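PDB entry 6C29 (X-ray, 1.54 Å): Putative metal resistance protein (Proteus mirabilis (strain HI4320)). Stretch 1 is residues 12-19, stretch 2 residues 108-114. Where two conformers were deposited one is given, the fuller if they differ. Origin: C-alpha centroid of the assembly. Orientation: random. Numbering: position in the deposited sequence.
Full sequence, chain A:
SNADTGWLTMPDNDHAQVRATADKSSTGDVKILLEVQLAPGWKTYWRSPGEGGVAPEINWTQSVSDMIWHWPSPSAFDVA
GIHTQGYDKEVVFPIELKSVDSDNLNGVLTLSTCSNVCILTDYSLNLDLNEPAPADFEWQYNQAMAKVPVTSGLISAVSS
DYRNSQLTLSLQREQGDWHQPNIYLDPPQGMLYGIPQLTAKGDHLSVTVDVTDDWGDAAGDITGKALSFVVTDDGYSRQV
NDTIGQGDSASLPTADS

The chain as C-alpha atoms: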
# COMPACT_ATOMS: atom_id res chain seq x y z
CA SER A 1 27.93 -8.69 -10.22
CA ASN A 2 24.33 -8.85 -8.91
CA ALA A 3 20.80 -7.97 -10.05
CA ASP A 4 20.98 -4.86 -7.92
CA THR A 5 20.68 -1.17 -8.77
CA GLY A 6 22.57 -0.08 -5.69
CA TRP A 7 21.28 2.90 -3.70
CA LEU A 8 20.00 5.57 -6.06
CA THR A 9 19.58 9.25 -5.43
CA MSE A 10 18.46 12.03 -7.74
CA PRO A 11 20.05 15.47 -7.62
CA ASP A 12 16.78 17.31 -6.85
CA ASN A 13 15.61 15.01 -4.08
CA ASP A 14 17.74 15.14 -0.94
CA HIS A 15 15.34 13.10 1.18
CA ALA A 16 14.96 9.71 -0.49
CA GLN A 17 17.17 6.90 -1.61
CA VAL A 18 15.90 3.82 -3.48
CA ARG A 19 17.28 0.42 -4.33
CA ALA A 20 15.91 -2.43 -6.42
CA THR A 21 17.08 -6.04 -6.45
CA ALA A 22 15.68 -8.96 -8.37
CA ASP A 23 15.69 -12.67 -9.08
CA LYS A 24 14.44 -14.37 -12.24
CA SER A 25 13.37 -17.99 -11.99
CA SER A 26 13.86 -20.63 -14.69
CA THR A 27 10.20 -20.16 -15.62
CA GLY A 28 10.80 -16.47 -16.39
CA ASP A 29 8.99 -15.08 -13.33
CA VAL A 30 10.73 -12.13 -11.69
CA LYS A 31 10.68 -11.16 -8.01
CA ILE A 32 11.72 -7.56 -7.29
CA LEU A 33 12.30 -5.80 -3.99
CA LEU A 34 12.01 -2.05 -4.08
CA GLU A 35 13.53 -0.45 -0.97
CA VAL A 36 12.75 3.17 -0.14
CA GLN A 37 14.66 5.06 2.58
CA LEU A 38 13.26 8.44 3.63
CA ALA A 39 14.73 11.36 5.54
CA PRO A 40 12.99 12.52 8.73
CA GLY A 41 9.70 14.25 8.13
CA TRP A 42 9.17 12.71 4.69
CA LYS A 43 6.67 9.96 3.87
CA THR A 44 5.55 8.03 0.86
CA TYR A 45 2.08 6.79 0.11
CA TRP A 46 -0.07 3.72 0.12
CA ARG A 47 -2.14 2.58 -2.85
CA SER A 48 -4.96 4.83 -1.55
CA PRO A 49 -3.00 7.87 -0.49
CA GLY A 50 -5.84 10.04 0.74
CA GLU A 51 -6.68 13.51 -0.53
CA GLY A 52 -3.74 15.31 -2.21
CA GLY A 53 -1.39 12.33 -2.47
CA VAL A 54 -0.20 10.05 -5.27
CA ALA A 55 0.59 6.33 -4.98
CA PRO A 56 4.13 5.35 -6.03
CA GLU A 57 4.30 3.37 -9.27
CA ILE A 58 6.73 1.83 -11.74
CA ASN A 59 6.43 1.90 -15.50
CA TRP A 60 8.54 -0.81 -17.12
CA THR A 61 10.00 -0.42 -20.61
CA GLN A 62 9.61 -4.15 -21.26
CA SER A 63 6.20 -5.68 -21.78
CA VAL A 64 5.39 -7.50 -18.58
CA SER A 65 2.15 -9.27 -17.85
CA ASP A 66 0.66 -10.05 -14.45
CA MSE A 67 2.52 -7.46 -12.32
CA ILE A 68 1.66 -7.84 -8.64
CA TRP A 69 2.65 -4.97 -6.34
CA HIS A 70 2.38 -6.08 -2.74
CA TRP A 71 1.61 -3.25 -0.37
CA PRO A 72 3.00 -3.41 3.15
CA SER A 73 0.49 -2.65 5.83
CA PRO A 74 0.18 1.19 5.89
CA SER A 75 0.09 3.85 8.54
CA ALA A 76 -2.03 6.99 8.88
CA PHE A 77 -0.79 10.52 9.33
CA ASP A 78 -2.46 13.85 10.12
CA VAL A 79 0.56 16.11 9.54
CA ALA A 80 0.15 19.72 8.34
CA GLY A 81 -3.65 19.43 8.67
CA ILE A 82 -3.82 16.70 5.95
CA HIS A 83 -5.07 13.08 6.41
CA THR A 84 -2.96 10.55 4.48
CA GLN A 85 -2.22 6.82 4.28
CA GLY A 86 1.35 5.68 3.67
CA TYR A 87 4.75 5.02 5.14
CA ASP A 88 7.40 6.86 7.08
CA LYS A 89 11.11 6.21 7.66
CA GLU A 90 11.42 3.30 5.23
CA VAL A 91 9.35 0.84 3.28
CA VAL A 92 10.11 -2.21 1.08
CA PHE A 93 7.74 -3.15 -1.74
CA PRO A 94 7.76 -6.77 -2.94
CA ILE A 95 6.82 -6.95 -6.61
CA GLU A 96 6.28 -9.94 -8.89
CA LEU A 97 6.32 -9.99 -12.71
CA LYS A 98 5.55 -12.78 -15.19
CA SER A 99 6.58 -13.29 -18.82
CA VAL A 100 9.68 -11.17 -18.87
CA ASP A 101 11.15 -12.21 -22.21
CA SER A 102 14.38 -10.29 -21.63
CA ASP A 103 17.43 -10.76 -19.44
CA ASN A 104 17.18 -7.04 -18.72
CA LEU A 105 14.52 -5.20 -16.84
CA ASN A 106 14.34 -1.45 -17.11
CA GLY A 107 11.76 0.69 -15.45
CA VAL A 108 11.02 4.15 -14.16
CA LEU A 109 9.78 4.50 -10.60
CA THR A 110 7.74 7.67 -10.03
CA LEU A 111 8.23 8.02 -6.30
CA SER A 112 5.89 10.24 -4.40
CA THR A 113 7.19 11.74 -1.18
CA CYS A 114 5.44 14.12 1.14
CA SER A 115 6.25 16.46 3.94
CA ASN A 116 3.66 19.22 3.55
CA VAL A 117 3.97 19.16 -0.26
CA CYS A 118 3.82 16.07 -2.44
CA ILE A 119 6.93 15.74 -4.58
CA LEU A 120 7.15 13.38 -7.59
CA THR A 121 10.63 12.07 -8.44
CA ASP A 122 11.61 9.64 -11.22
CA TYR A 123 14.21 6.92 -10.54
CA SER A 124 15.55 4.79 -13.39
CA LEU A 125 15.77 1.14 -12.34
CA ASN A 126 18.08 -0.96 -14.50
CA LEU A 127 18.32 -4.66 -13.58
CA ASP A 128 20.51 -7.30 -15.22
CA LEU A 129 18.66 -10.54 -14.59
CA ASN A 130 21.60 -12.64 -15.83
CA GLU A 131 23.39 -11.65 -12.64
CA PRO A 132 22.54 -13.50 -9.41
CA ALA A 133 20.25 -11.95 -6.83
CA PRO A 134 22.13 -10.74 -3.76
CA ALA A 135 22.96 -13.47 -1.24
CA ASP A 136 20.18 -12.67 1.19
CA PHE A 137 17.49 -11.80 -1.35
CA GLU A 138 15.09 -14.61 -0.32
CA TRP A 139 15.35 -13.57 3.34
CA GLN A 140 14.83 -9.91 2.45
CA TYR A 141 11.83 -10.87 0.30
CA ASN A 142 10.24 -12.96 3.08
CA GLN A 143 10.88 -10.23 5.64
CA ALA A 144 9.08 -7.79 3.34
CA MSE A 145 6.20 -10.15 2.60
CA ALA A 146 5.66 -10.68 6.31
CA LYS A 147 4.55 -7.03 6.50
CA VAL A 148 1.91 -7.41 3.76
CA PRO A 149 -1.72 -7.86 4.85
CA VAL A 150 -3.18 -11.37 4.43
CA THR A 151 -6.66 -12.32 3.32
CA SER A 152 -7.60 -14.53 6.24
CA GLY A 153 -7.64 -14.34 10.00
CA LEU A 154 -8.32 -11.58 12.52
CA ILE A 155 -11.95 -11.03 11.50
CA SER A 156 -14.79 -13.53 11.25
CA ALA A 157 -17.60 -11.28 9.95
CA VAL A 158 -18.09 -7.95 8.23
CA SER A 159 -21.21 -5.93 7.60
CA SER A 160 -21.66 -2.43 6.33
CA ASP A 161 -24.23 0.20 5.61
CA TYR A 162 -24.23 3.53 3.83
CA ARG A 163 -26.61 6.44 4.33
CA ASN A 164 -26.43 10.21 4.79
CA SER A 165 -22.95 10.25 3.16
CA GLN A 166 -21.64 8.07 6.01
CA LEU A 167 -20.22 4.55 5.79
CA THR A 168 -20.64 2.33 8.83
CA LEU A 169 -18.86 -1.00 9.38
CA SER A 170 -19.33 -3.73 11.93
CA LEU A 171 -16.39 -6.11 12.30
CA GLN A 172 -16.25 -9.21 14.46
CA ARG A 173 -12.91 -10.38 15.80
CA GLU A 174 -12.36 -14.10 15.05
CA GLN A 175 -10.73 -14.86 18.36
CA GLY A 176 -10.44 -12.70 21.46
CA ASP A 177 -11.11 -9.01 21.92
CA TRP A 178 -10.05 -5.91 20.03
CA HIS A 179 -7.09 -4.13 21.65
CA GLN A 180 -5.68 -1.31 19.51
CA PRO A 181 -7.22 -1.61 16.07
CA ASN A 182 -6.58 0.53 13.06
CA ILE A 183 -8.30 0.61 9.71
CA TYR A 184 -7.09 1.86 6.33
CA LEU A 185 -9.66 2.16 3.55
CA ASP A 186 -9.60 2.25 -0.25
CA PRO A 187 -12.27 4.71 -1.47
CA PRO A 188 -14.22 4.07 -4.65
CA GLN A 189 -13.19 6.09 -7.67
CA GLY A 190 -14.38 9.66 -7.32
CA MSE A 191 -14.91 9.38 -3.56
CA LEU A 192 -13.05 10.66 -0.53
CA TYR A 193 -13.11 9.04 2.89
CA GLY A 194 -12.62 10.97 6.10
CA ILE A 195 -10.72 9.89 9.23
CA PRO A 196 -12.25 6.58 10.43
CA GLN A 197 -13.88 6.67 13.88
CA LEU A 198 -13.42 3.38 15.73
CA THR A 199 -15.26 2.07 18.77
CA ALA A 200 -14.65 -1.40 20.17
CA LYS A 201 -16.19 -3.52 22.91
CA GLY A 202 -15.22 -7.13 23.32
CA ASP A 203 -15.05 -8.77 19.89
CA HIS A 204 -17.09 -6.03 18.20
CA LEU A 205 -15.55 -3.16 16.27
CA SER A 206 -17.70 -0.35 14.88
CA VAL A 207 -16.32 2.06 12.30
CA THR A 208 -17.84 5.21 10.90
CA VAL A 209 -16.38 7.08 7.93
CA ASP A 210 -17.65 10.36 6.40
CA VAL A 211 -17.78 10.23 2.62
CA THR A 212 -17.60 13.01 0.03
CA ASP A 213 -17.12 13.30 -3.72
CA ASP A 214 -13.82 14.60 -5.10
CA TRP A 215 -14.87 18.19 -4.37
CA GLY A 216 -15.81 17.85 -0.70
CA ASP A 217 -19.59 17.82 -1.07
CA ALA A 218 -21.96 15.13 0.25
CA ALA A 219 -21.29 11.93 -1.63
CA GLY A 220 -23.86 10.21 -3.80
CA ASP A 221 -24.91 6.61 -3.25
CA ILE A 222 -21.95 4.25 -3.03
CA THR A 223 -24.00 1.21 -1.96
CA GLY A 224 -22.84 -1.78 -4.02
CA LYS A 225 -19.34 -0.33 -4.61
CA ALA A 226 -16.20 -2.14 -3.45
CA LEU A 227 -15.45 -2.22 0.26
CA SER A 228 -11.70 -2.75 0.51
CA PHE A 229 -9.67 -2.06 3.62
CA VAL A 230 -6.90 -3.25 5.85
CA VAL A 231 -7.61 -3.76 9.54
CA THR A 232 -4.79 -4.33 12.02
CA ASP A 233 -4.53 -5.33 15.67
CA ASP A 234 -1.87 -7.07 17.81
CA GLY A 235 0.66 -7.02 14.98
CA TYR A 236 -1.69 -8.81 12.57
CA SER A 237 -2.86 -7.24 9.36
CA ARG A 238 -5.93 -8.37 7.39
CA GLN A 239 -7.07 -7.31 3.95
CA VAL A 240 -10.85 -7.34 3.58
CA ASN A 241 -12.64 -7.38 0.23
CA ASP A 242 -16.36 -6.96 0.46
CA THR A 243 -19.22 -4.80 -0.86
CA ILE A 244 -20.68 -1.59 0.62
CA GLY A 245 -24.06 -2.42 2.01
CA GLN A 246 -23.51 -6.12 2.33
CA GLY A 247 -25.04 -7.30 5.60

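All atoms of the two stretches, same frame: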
# COMPACT_ATOMS: atom_id res chain seq x y z
N ASP A 12 17.81 16.40 -7.35
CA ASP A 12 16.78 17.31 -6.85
C ASP A 12 15.94 16.76 -5.72
O ASP A 12 14.94 17.37 -5.32
CB ASP A 12 15.92 17.75 -8.01
CG ASP A 12 16.70 18.67 -8.94
OD1 ASP A 12 16.93 19.83 -8.52
OD2 ASP A 12 17.14 18.22 -10.03
N ASN A 13 16.29 15.59 -5.24
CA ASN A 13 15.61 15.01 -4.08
C ASN A 13 16.62 14.58 -3.03
O ASN A 13 17.26 13.53 -3.17
CB ASN A 13 14.75 13.84 -4.54
CG ASN A 13 13.95 13.22 -3.40
OD1 ASN A 13 14.42 13.15 -2.28
ND2 ASN A 13 12.75 12.74 -3.71
N ASP A 14 16.75 15.38 -1.97
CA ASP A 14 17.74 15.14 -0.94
C ASP A 14 17.21 14.31 0.22
O ASP A 14 17.88 14.20 1.25
CB ASP A 14 18.28 16.47 -0.41
CG ASP A 14 17.20 17.34 0.25
OD1 ASP A 14 16.08 16.84 0.56
OD2 ASP A 14 17.48 18.54 0.47
N HIS A 15 16.01 13.76 0.06
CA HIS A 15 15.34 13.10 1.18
C HIS A 15 14.86 11.68 0.92
O HIS A 15 14.08 11.13 1.72
CB HIS A 15 14.13 13.92 1.64
CG HIS A 15 13.11 14.10 0.57
ND1 HIS A 15 13.05 15.23 -0.22
CD2 HIS A 15 12.13 13.27 0.13
CE1 HIS A 15 12.06 15.09 -1.09
NE2 HIS A 15 11.49 13.91 -0.89
N ALA A 16 15.24 11.11 -0.21
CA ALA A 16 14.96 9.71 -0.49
C ALA A 16 16.12 9.04 -1.15
O ALA A 16 16.87 9.64 -1.91
CB ALA A 16 13.72 9.56 -1.35
N GLN A 17 16.27 7.75 -0.87
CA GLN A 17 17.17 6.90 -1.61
C GLN A 17 16.36 5.63 -1.94
O GLN A 17 15.58 5.19 -1.09
CB GLN A 17 18.37 6.48 -0.79
CG GLN A 17 19.17 7.46 -0.03
CD GLN A 17 20.29 6.71 0.65
OE1 GLN A 17 20.30 6.56 1.87
NE2 GLN A 17 21.18 6.14 -0.14
N VAL A 18 16.60 5.05 -3.11
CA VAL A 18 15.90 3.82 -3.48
C VAL A 18 16.84 2.79 -4.04
O VAL A 18 17.89 3.10 -4.57
CB VAL A 18 14.74 4.06 -4.50
CG1 VAL A 18 13.81 5.23 -4.04
CG2 VAL A 18 15.28 4.32 -5.88
N ARG A 19 16.48 1.53 -3.86
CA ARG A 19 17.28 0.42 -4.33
C ARG A 19 16.36 -0.68 -4.79
O ARG A 19 15.43 -1.00 -4.08
CB ARG A 19 18.19 -0.11 -3.22
CG ARG A 19 18.97 -1.39 -3.61
CD ARG A 19 19.94 -1.80 -2.48
NE ARG A 19 20.67 -3.05 -2.74
CZ ARG A 19 20.63 -4.14 -1.96
NH1 ARG A 19 19.84 -4.20 -0.89
NH2 ARG A 19 21.38 -5.19 -2.28
N VAL A 108 10.96 2.86 -14.80
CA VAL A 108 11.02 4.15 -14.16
C VAL A 108 10.04 4.17 -13.00
O VAL A 108 8.83 3.99 -13.19
CB VAL A 108 10.69 5.28 -15.12
CG1 VAL A 108 10.66 6.61 -14.38
CG2 VAL A 108 11.72 5.30 -16.26
N LEU A 109 10.57 4.32 -11.80
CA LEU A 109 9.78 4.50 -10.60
C LEU A 109 9.45 5.97 -10.45
O LEU A 109 10.36 6.79 -10.34
CB LEU A 109 10.56 4.03 -9.36
CG LEU A 109 10.02 4.45 -7.99
CD1 LEU A 109 8.72 3.74 -7.68
CD2 LEU A 109 11.08 4.19 -6.92
N THR A 110 8.16 6.33 -10.42
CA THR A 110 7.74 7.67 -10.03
C THR A 110 7.42 7.60 -8.55
O THR A 110 6.37 7.07 -8.14
CB THR A 110 6.56 8.15 -10.83
OG1 THR A 110 6.91 8.17 -12.24
CG2 THR A 110 6.14 9.57 -10.35
N LEU A 111 8.37 8.06 -7.74
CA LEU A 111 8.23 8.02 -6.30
C LEU A 111 7.59 9.28 -5.81
O LEU A 111 8.05 10.39 -6.10
CB LEU A 111 9.59 7.85 -5.62
CG LEU A 111 9.52 7.77 -4.09
CD1 LEU A 111 8.87 6.49 -3.64
CD2 LEU A 111 10.96 7.85 -3.56
N SER A 112 6.50 9.13 -5.08
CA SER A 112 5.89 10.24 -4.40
C SER A 112 6.38 10.33 -2.97
O SER A 112 6.45 9.31 -2.24
CB SER A 112 4.39 10.07 -4.41
OG SER A 112 4.13 8.76 -3.95
N THR A 113 6.79 11.52 -2.56
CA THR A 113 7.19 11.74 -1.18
C THR A 113 6.46 12.97 -0.71
O THR A 113 6.14 13.87 -1.52
CB THR A 113 8.73 11.88 -1.02
OG1 THR A 113 9.23 12.92 -1.87
CG2 THR A 113 9.45 10.55 -1.37
N CYS A 114 6.21 13.03 0.57
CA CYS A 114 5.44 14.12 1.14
C CYS A 114 5.96 14.60 2.48
O CYS A 114 6.27 13.80 3.35
CB CYS A 114 4.00 13.71 1.30
SG CYS A 114 3.01 14.97 2.12

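Strands that face one another across a protein core, rather than pairing edge to edge, are held by side-chain packing, and residues 12-19 and 108-114 offer a compact example. The strand axes come no closer than 9.9 Å, too far for backbone pairing, and run roughly antiparallel at 147°. Alternation supplies the facing surfaces: Ala16 and Val18 point toward Leu109, Leu111 and Thr113, while Gln17 and Ser112 point away.

The fit depends on size. Ala16 is a shallow spot, and the longer Leu111 reaches it, CD2 lying 3.9 Å from Ala16 CB. The same methyl also meets Val18, with CG1 of Val18 3.9 Å from Leu111 CD2, so it bridges two neighbours on the opposing strand. Val18 CG1 in turn lies 4.1 Å from Leu109 CD2, placing this methyl against both leucines. Both leucines adopt the same t, p rotamer.

Beyond this apolar patch, where the chain turns a corner, the contact becomes polar. The buried His15 ring meets Thr113 edge-on, and NE2 of His15 hydrogen-bonds OG1 of Thr113 at 2.7 Å. Threonine suits this border: its hydroxyl serves the histidine, while its CG2 lies 4.4 Å from Ala16 CB. Asn13 braces the corner, its OD1 accepting a hydrogen bond from His15 N at 2.9 Å.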